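Local coordinates for cellulase (Uncultured bacterium, PDB 6XSO), which probably hydrolyses internal beta-1,4 linkages of cellulose and related plant polysaccharides as a broad-specificity family GH5_4 endoglucanase, at residues G59-K64 against S357-S362; L327-V332 against A366-R371; M176-N181 against N232-A237. All blocks are in the same frame, centred on the assembly; numbering follows the deposited sequence. Where two conformers were deposited one is given.

Overall arrangement
The chain is a single (beta/alpha)8 barrel, and the three contacts mark separate parts of it. Contact 1 ties the loops that follow strands 31-34 and 345-349, where the barrel closes. Contact 3 ties the loops after strands 168-171 and 229-232, on the opposite side of the chain's centre; its centre lies about 31 Å from that of contact 1. Both involve loops at the strand ends that carry the active site in this family. Contact 2 packs two outer helices, its centre about 22 Å from that of contact 1 and about 29 Å from that of contact 3. A bound malate touches L327 of contact 2. In sequence, segment 357-362 comes just before 366-371.

Contact 1: G59-K64 against S357-S362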
loop_
_atom_site.group_PDB
_atom_site.type_symbol
_atom_site.label_atom_id
_atom_site.label_comp_id
_atom_site.label_asym_id
_atom_site.label_seq_id
_atom_site.Cartn_x
_atom_site.Cartn_y
_atom_site.Cartn_z
ATOM N N GLY A 59 -19.118 4.195 -3.381
ATOM C CA GLY A 59 -19.805 4.975 -2.369
ATOM C C GLY A 59 -18.971 5.992 -1.627
ATOM O O GLY A 59 -19.452 6.546 -0.637
ATOM N N GLN A 60 -17.754 6.235 -2.042
ATOM C CA GLN A 60 -17.023 7.360 -1.483
ATOM C C GLN A 60 -17.257 8.600 -2.342
ATOM O O GLN A 60 -17.493 8.496 -3.548
ATOM C CB GLN A 60 -15.536 7.050 -1.438
ATOM C CG GLN A 60 -15.167 5.867 -0.555
ATOM C CD GLN A 60 -15.566 6.042 0.900
ATOM O OE1 GLN A 60 -15.546 7.147 1.437
ATOM N NE2 GLN A 60 -15.940 4.942 1.540
ATOM N N PRO A 61 -17.230 9.784 -1.745
ATOM C CA PRO A 61 -17.440 11.017 -2.511
ATOM C C PRO A 61 -16.189 11.409 -3.285
ATOM O O PRO A 61 -15.090 10.902 -3.055
ATOM C CB PRO A 61 -17.722 12.047 -1.413
ATOM C CG PRO A 61 -16.865 11.543 -0.244
ATOM C CD PRO A 61 -16.935 10.040 -0.320
ATOM N N VAL A 62 -16.377 12.345 -4.219
ATOM C CA VAL A 62 -15.239 12.980 -4.873
ATOM C C VAL A 62 -14.364 13.640 -3.817
ATOM O O VAL A 62 -14.842 14.435 -3.000
ATOM C CB VAL A 62 -15.723 13.985 -5.929
ATOM C CG1 VAL A 62 -14.560 14.809 -6.465
ATOM C CG2 VAL A 62 -16.419 13.251 -7.081
ATOM N N THR A 63 -13.075 13.308 -3.830
ATOM C CA THR A 63 -12.177 13.724 -2.759
ATOM C C THR A 63 -11.891 15.221 -2.873
ATOM O O THR A 63 -11.778 15.766 -3.974
ATOM C CB THR A 63 -10.874 12.951 -2.880
ATOM O OG1 THR A 63 -11.115 11.526 -2.905
ATOM C CG2 THR A 63 -9.927 13.217 -1.704
ATOM N N LYS A 64 -11.780 15.889 -1.728
ATOM C CA LYS A 64 -11.491 17.312 -1.655
ATOM C C LYS A 64 -10.278 17.547 -0.773
ATOM O O LYS A 64 -9.968 16.737 0.110
ATOM C CB LYS A 64 -12.671 18.103 -1.077
ATOM C CG LYS A 64 -13.864 18.134 -2.008
ATOM C CD LYS A 64 -14.904 19.122 -1.560
ATOM C CE LYS A 64 -15.624 18.643 -0.324
ATOM N NZ LYS A 64 -16.535 19.717 0.175
ATOM N N SER A 357 -18.854 11.809 5.275
ATOM C CA SER A 357 -18.101 12.501 6.315
ATOM C C SER A 357 -16.860 13.167 5.737
ATOM O O SER A 357 -16.431 14.222 6.216
ATOM C CB SER A 357 -17.716 11.534 7.435
ATOM O OG SER A 357 -18.873 11.057 8.107
ATOM N N ARG A 358 -16.277 12.568 4.702
ATOM C CA ARG A 358 -15.085 13.147 4.101
ATOM C C ARG A 358 -15.355 14.508 3.478
ATOM O O ARG A 358 -14.446 15.340 3.380
ATOM C CB ARG A 358 -14.563 12.201 3.016
ATOM C CG ARG A 358 -14.029 10.893 3.516
ATOM C CD ARG A 358 -13.557 10.068 2.336
ATOM N NE ARG A 358 -13.017 8.757 2.694
ATOM C CZ ARG A 358 -12.568 7.894 1.786
ATOM N NH1 ARG A 358 -12.577 8.256 0.505
ATOM N NH2 ARG A 358 -12.104 6.705 2.147
ATOM N N THR A 359 -16.577 14.741 3.003
ATOM C CA THR A 359 -16.921 15.983 2.329
ATOM C C THR A 359 -17.055 17.141 3.305
ATOM O O THR A 359 -16.953 18.305 2.896
ATOM C CB THR A 359 -18.223 15.746 1.563
ATOM O OG1 THR A 359 -18.091 14.528 0.807
ATOM C CG2 THR A 359 -18.538 16.904 0.633
ATOM N N MET A 360 -17.227 16.842 4.593
ATOM C CA MET A 360 -17.506 17.910 5.554
ATOM C C MET A 360 -16.327 18.861 5.703
ATOM O O MET A 360 -16.507 20.077 5.517
ATOM C CB MET A 360 -18.004 17.307 6.870
ATOM C CG MET A 360 -19.408 16.726 6.738
ATOM S SD MET A 360 -19.983 15.818 8.182
ATOM C CE MET A 360 -20.327 17.179 9.299
ATOM N N PRO A 361 -15.121 18.407 6.068
ATOM C CA PRO A 361 -14.735 17.056 6.478
ATOM C C PRO A 361 -14.934 16.849 7.979
ATOM O O PRO A 361 -14.902 17.810 8.739
ATOM C CB PRO A 361 -13.245 17.023 6.134
ATOM C CG PRO A 361 -12.799 18.430 6.452
ATOM C CD PRO A 361 -13.963 19.325 6.056
ATOM N N SER A 362 -15.079 15.583 8.377
ATOM C CA SER A 362 -15.318 15.242 9.770
ATOM C C SER A 362 -14.922 13.793 9.959
ATOM O O SER A 362 -15.053 12.984 9.037
ATOM C CB SER A 362 -16.800 15.405 10.117
ATOM O OG SER A 362 -17.082 15.082 11.466
HETATM O O HOH W 1 -13.189 10.571 -1.055
HETATM O O HOH W 2 -15.403 14.694 -0.273
HETATM O O HOH W 3 -12.948 14.743 0.699
#
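The carbonyl oxygen of the Q60 side chain sits over one face of the R358 guanidinium. OE1 of Q60 is 3.1 Å from CZ of R358, above the centre of the plane. The amide and guanidinium planes are 33° apart. This is a face contact and not a hydrogen bond; OE1 instead receives the backbone N of G355. Water 1 lies in the plane of the guanidinium, at its edge. It accepts from NH1 of R358 and donates to P61 O and T63 OG1. NE bonds S353 O, NH1 also T38 OG1, and NH2 G36 O. These bonds fix the group's rotation. The R358 chain is extended from CG to NE and carries the charged group across to Q60. The contact joins the loops after the first and last strands of the TIM barrel, 31-34 and 345-349. P61 packs its ring on the second loop: CB is 3.3 Å from OG1 of T359, and CG is 4.0 Å from CB of R358. Farther along the loop, NZ of K64 donates to T359 O over 3.1 Å, on a lone pair in the carbonyl plane. A bend at chi3 (-72°) sets CE of K64 3.5 Å from CG2 of T359. Two more waters bridge the loops. Water 2 joins V62 O to T359 OG1, and water 3 joins K64 N to R358 O.

Contact 2: L327-V332 against A366-R371; sequences LMFQFV and ADLAER
F329 lies at the middle of the contact, touched by R371, D367 and L368. The apolar part centres on L368. CE1 of the F329 ring is 3.8 Å from CD1 of L368. The same CD1 of L368 meets CG2 of V332 at 4.0 Å. The other branch, CD2, touches CE of M328 at 4.2 Å. The M328 chain is fully extended, with CG anti to the backbone N, and it crosses the L368 side chain at about a right angle.

Charged groups pack against carbon. The carboxylate of D367 stands at the edge of the F329 ring, its CG in the ring plane and 3.7 Å from CZ. The two planes are nearly perpendicular, at 89°. OD2 of D367 forms a salt bridge with K325, and OD1 a hydrogen bond with Y321 OH. A bend at chi2 (81°) turns CD of R371 toward the F329 side chain. Farther out, one guanidinium face lies over CB of F329, with CZ of R371 3.5 Å from that carbon. CG and CD of R371 touch CB and CG of F329, and CG of R371 lies 4.1 Å from CG1 of V332. NH2 of R371 forms a salt bridge with D333, one residue beyond the first segment. An alanine in place of R371 would probably leave D333 without its charged mate and open a gap beside F329 and V332.

The axes of the two helix segments approach to 10.5 Å, and their directions differ by 24°. They belong to consecutive outer helices of the barrel, 325-341 and 366-377, with strand 345-349 between them in sequence. M328 and L368 both rest on Y348 of that strand and on Y321 of helix 320-323, while L327 and F331 reach helix 279-298.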
loop_
_atom_site.group_PDB
_atom_site.type_symbol
_atom_site.label_atom_id
_atom_site.label_comp_id
_atom_site.label_asym_id
_atom_site.label_seq_id
_atom_site.Cartn_x
_atom_site.Cartn_y
_atom_site.Cartn_z
ATOM N N LEU A 327 -10.816 -3.206 23.659
ATOM C CA LEU A 327 -9.770 -4.151 23.276
ATOM C C LEU A 327 -9.114 -3.727 21.966
ATOM O O LEU A 327 -7.886 -3.814 21.812
ATOM C CB LEU A 327 -10.342 -5.558 23.137
ATOM C CG LEU A 327 -9.300 -6.660 22.982
ATOM C CD1 LEU A 327 -8.520 -6.907 24.274
ATOM C CD2 LEU A 327 -9.980 -7.947 22.529
ATOM N N MET A 328 -9.916 -3.224 21.020
ATOM C CA MET A 328 -9.352 -2.741 19.771
ATOM C C MET A 328 -8.398 -1.578 20.017
ATOM O O MET A 328 -7.322 -1.500 19.403
ATOM C CB MET A 328 -10.463 -2.318 18.808
ATOM C CG MET A 328 -9.907 -1.845 17.498
ATOM S SD MET A 328 -11.223 -1.403 16.372
ATOM C CE MET A 328 -10.265 -1.018 14.914
ATOM N N PHE A 329 -8.789 -0.642 20.889
ATOM C CA PHE A 329 -7.932 0.497 21.196
ATOM C C PHE A 329 -6.649 0.065 21.909
ATOM O O PHE A 329 -5.591 0.661 21.685
ATOM C CB PHE A 329 -8.710 1.525 22.026
ATOM C CG PHE A 329 -9.754 2.317 21.245
ATOM C CD1 PHE A 329 -10.007 2.104 19.900
ATOM C CD2 PHE A 329 -10.476 3.300 21.881
ATOM C CE1 PHE A 329 -10.969 2.869 19.221
ATOM C CE2 PHE A 329 -11.420 4.056 21.204
ATOM C CZ PHE A 329 -11.671 3.843 19.901
ATOM N N GLN A 330 -6.724 -0.947 22.780
ATOM C CA GLN A 330 -5.507 -1.461 23.406
ATOM C C GLN A 330 -4.609 -2.118 22.369
ATOM O O GLN A 330 -3.376 -2.023 22.451
ATOM C CB GLN A 330 -5.866 -2.455 24.509
ATOM C CG GLN A 330 -6.741 -1.860 25.589
ATOM C CD GLN A 330 -7.361 -2.922 26.478
ATOM O OE1 GLN A 330 -6.663 -3.801 26.996
ATOM N NE2 GLN A 330 -8.678 -2.859 26.651
ATOM N N PHE A 331 -5.216 -2.783 21.385
ATOM C CA PHE A 331 -4.460 -3.353 20.277
ATOM C C PHE A 331 -3.771 -2.251 19.481
ATOM O O PHE A 331 -2.577 -2.351 19.161
ATOM C CB PHE A 331 -5.405 -4.191 19.388
ATOM C CG PHE A 331 -4.903 -4.395 17.980
ATOM C CD1 PHE A 331 -3.845 -5.245 17.737
ATOM C CD2 PHE A 331 -5.486 -3.732 16.918
ATOM C CE1 PHE A 331 -3.367 -5.435 16.455
ATOM C CE2 PHE A 331 -5.008 -3.902 15.634
ATOM C CZ PHE A 331 -3.957 -4.764 15.403
ATOM N N VAL A 332 -4.522 -1.184 19.150
ATOM C CA VAL A 332 -3.973 -0.035 18.422
ATOM C C VAL A 332 -2.754 0.520 19.147
ATOM O O VAL A 332 -1.699 0.762 18.544
ATOM C CB VAL A 332 -5.061 1.047 18.253
ATOM C CG1 VAL A 332 -4.459 2.411 17.932
ATOM C CG2 VAL A 332 -6.097 0.608 17.221
ATOM N N ALA A 366 -13.962 9.550 15.333
ATOM C CA ALA A 366 -13.027 10.497 15.934
ATOM C C ALA A 366 -12.212 9.844 17.033
ATOM O O ALA A 366 -11.009 10.105 17.159
ATOM C CB ALA A 366 -13.769 11.709 16.491
ATOM N N ASP A 367 -12.848 8.990 17.839
ATOM C CA ASP A 367 -12.134 8.340 18.930
ATOM C C ASP A 367 -10.981 7.479 18.411
ATOM O O ASP A 367 -9.868 7.537 18.952
ATOM C CB ASP A 367 -13.105 7.570 19.836
ATOM C CG ASP A 367 -14.022 6.611 19.088
ATOM O OD1 ASP A 367 -13.994 6.493 17.844
ATOM O OD2 ASP A 367 -14.799 5.940 19.805
ATOM N N LEU A 368 -11.213 6.715 17.340
ATOM C CA LEU A 368 -10.160 5.866 16.791
ATOM C C LEU A 368 -9.053 6.686 16.138
ATOM O O LEU A 368 -7.867 6.373 16.303
ATOM C CB LEU A 368 -10.772 4.889 15.798
ATOM C CG LEU A 368 -9.764 3.959 15.122
ATOM C CD1 LEU A 368 -8.962 3.109 16.052
ATOM C CD2 LEU A 368 -10.520 3.061 14.146
ATOM N N ALA A 369 -9.416 7.733 15.394
ATOM C CA ALA A 369 -8.402 8.584 14.783
ATOM C C ALA A 369 -7.477 9.162 15.843
ATOM O O ALA A 369 -6.247 9.124 15.700
ATOM C CB ALA A 369 -9.082 9.687 13.975
ATOM N N GLU A 370 -8.060 9.681 16.929
ATOM C CA GLU A 370 -7.259 10.251 18.002
ATOM C C GLU A 370 -6.428 9.175 18.679
ATOM O O GLU A 370 -5.277 9.421 19.055
ATOM C CB GLU A 370 -8.148 10.964 19.026
ATOM C CG GLU A 370 -7.325 11.602 20.134
ATOM C CD GLU A 370 -8.073 12.644 20.948
ATOM O OE1 GLU A 370 -9.300 12.792 20.772
ATOM O OE2 GLU A 370 -7.412 13.313 21.770
ATOM N N ARG A 371 -6.992 7.975 18.835
ATOM C CA ARG A 371 -6.260 6.900 19.496
ATOM C C ARG A 371 -5.011 6.518 18.711
ATOM O O ARG A 371 -3.942 6.313 19.298
ATOM C CB ARG A 371 -7.155 5.673 19.672
ATOM C CG ARG A 371 -6.615 4.645 20.666
ATOM C CD ARG A 371 -6.920 5.052 22.115
ATOM N NE ARG A 371 -6.364 4.068 23.022
ATOM C CZ ARG A 371 -6.926 3.683 24.154
ATOM N NH1 ARG A 371 -8.078 4.218 24.548
ATOM N NH2 ARG A 371 -6.332 2.739 24.871
#

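Contact 3: M176-N181 against N232-A237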
loop_
_atom_site.group_PDB
_atom_site.type_symbol
_atom_site.label_atom_id
_atom_site.label_comp_id
_atom_site.label_asym_id
_atom_site.label_seq_id
_atom_site.Cartn_x
_atom_site.Cartn_y
_atom_site.Cartn_z
ATOM N N MET A 176 -0.831 -9.220 -4.859
ATOM C CA MET A 176 -0.728 -10.090 -6.022
ATOM C C MET A 176 -0.803 -11.544 -5.569
ATOM O O MET A 176 -0.040 -11.974 -4.694
ATOM C CB MET A 176 0.599 -9.846 -6.749
ATOM C CG MET A 176 0.569 -10.360 -8.164
ATOM S SD MET A 176 2.152 -10.441 -9.003
ATOM C CE MET A 176 2.841 -8.816 -8.735
ATOM N N LEU A 177 -1.698 -12.306 -6.189
ATOM C CA LEU A 177 -1.962 -13.697 -5.840
ATOM C C LEU A 177 -1.653 -14.599 -7.026
ATOM O O LEU A 177 -1.571 -14.148 -8.172
ATOM C CB LEU A 177 -3.434 -13.890 -5.450
ATOM C CG LEU A 177 -4.037 -12.887 -4.468
ATOM C CD1 LEU A 177 -5.487 -13.223 -4.154
ATOM C CD2 LEU A 177 -3.216 -12.808 -3.187
ATOM N N ASP A 178 -1.487 -15.891 -6.735
ATOM C CA ASP A 178 -1.305 -16.901 -7.769
ATOM C C ASP A 178 -2.622 -17.108 -8.509
ATOM O O ASP A 178 -3.639 -16.470 -8.229
ATOM C CB ASP A 178 -0.719 -18.180 -7.161
ATOM C CG ASP A 178 -1.658 -18.861 -6.184
ATOM O OD1 ASP A 178 -2.879 -18.612 -6.232
ATOM O OD2 ASP A 178 -1.167 -19.664 -5.360
ATOM N N LYS A 179 -2.600 -18.001 -9.500
ATOM C CA LYS A 179 -3.793 -18.202 -10.303
ATOM C C LYS A 179 -4.895 -18.917 -9.550
ATOM O O LYS A 179 -6.014 -19.000 -10.072
ATOM C CB LYS A 179 -3.462 -18.966 -11.594
ATOM C CG LYS A 179 -3.178 -20.437 -11.449
ATOM C CD LYS A 179 -2.813 -21.057 -12.781
ATOM C CE LYS A 179 -2.366 -22.481 -12.606
ATOM N NZ LYS A 179 -1.998 -23.093 -13.928
ATOM N N LEU A 180 -4.600 -19.442 -8.362
ATOM C CA LEU A 180 -5.582 -20.058 -7.483
ATOM C C LEU A 180 -6.123 -19.074 -6.464
ATOM O O LEU A 180 -6.942 -19.463 -5.628
ATOM C CB LEU A 180 -4.942 -21.225 -6.727
ATOM C CG LEU A 180 -4.144 -22.210 -7.585
ATOM C CD1 LEU A 180 -3.409 -23.200 -6.691
ATOM C CD2 LEU A 180 -5.022 -22.943 -8.573
ATOM N N ASN A 181 -5.675 -17.816 -6.527
ATOM C CA ASN A 181 -6.097 -16.771 -5.607
ATOM C C ASN A 181 -5.756 -17.137 -4.169
ATOM O O ASN A 181 -6.522 -16.872 -3.241
ATOM C CB ASN A 181 -7.577 -16.455 -5.802
ATOM C CG ASN A 181 -7.868 -16.009 -7.217
ATOM O OD1 ASN A 181 -7.395 -14.959 -7.644
ATOM N ND2 ASN A 181 -8.598 -16.834 -7.973
ATOM N N ASN A 232 5.998 -4.994 -2.679
ATOM C CA ASN A 232 5.163 -5.757 -1.765
ATOM C C ASN A 232 5.469 -7.255 -1.846
ATOM O O ASN A 232 5.875 -7.793 -2.881
ATOM C CB ASN A 232 3.673 -5.514 -2.035
ATOM C CG ASN A 232 3.232 -4.093 -1.718
ATOM O OD1 ASN A 232 4.036 -3.176 -1.666
ATOM N ND2 ASN A 232 1.936 -3.916 -1.511
ATOM N N THR A 233 5.268 -7.932 -0.727
ATOM C CA THR A 233 5.385 -9.377 -0.737
ATOM C C THR A 233 4.194 -9.996 -1.470
ATOM O O THR A 233 3.164 -9.342 -1.694
ATOM C CB THR A 233 5.368 -9.889 0.696
ATOM O OG1 THR A 233 4.180 -9.405 1.324
ATOM C CG2 THR A 233 6.587 -9.425 1.471
ATOM N N TYR A 234 4.331 -11.276 -1.822
ATOM C CA TYR A 234 3.215 -12.104 -2.260
ATOM C C TYR A 234 1.999 -11.844 -1.383
ATOM O O TYR A 234 2.076 -11.989 -0.163
ATOM C CB TYR A 234 3.590 -13.629 -2.203
ATOM C CG TYR A 234 2.403 -14.461 -2.625
ATOM C CD1 TYR A 234 1.452 -14.860 -1.721
ATOM C CD2 TYR A 234 2.200 -14.786 -3.969
ATOM C CE1 TYR A 234 0.307 -15.542 -2.132
ATOM C CE2 TYR A 234 1.079 -15.468 -4.368
ATOM C CZ TYR A 234 0.138 -15.835 -3.448
ATOM O OH TYR A 234 -0.985 -16.503 -3.881
ATOM N N ALA A 235 0.872 -11.457 -1.993
ATOM C CA ALA A 235 -0.407 -11.203 -1.323
ATOM C C ALA A 235 -0.349 -10.080 -0.280
ATOM O O ALA A 235 -1.319 -9.882 0.477
ATOM C CB ALA A 235 -1.012 -12.466 -0.690
ATOM N N ALA A 236 0.753 -9.322 -0.236
ATOM C CA ALA A 236 1.051 -8.459 0.907
ATOM C C ALA A 236 1.008 -9.245 2.227
ATOM O O ALA A 236 0.767 -8.699 3.306
ATOM C CB ALA A 236 0.160 -7.213 0.920
ATOM N N ALA A 237 1.266 -10.552 2.152
ATOM C CA ALA A 237 1.300 -11.399 3.332
ATOM C C ALA A 237 2.476 -11.012 4.222
ATOM O O ALA A 237 3.530 -10.581 3.750
ATOM C CB ALA A 237 1.414 -12.870 2.914
HETATM O O HOH W 4 1.428 -8.153 -3.525
#
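M176 O accepts the backbone N of A235 at 2.9 Å, the one direct bond between the two main chains. The donor is tilted 29° from the carbonyl plane. Water 4 adds a second link, accepting from M176 N and donating to T233 O. The segments are the loops leaving strands 168-171 and 229-232, neighbours in the TIM barrel. M176 follows directly on the Asn-Glu pair that, in family 5 enzymes, carries the probable general acid/base. A type I beta turn runs from D178 to N181. In the other loop A235 and A236 both have positive phi, and A236 N and A237 N bond back to T233 O and Y234 O.

With CG anti to the backbone N, the Y234 side chain reaches across to the first loop. One ring face receives M176 O, which lies 3.6 Å off the ring plane, nearer its border than its middle. At the tip OH accepts D178 N over 3.0 Å, a fairly straight bond of 164°. OH also bonds S182 O, so two bonds hold the hydroxyl. The carboxylate of D178 is turned 60° from the ring, and its OD2 bonds S187 N and S182 OG. OD1 makes a weak bond to L180 N inside the turn. CD2 of L177 presses on CB of A235 at 3.3 Å, a close contact for two methyl carbons.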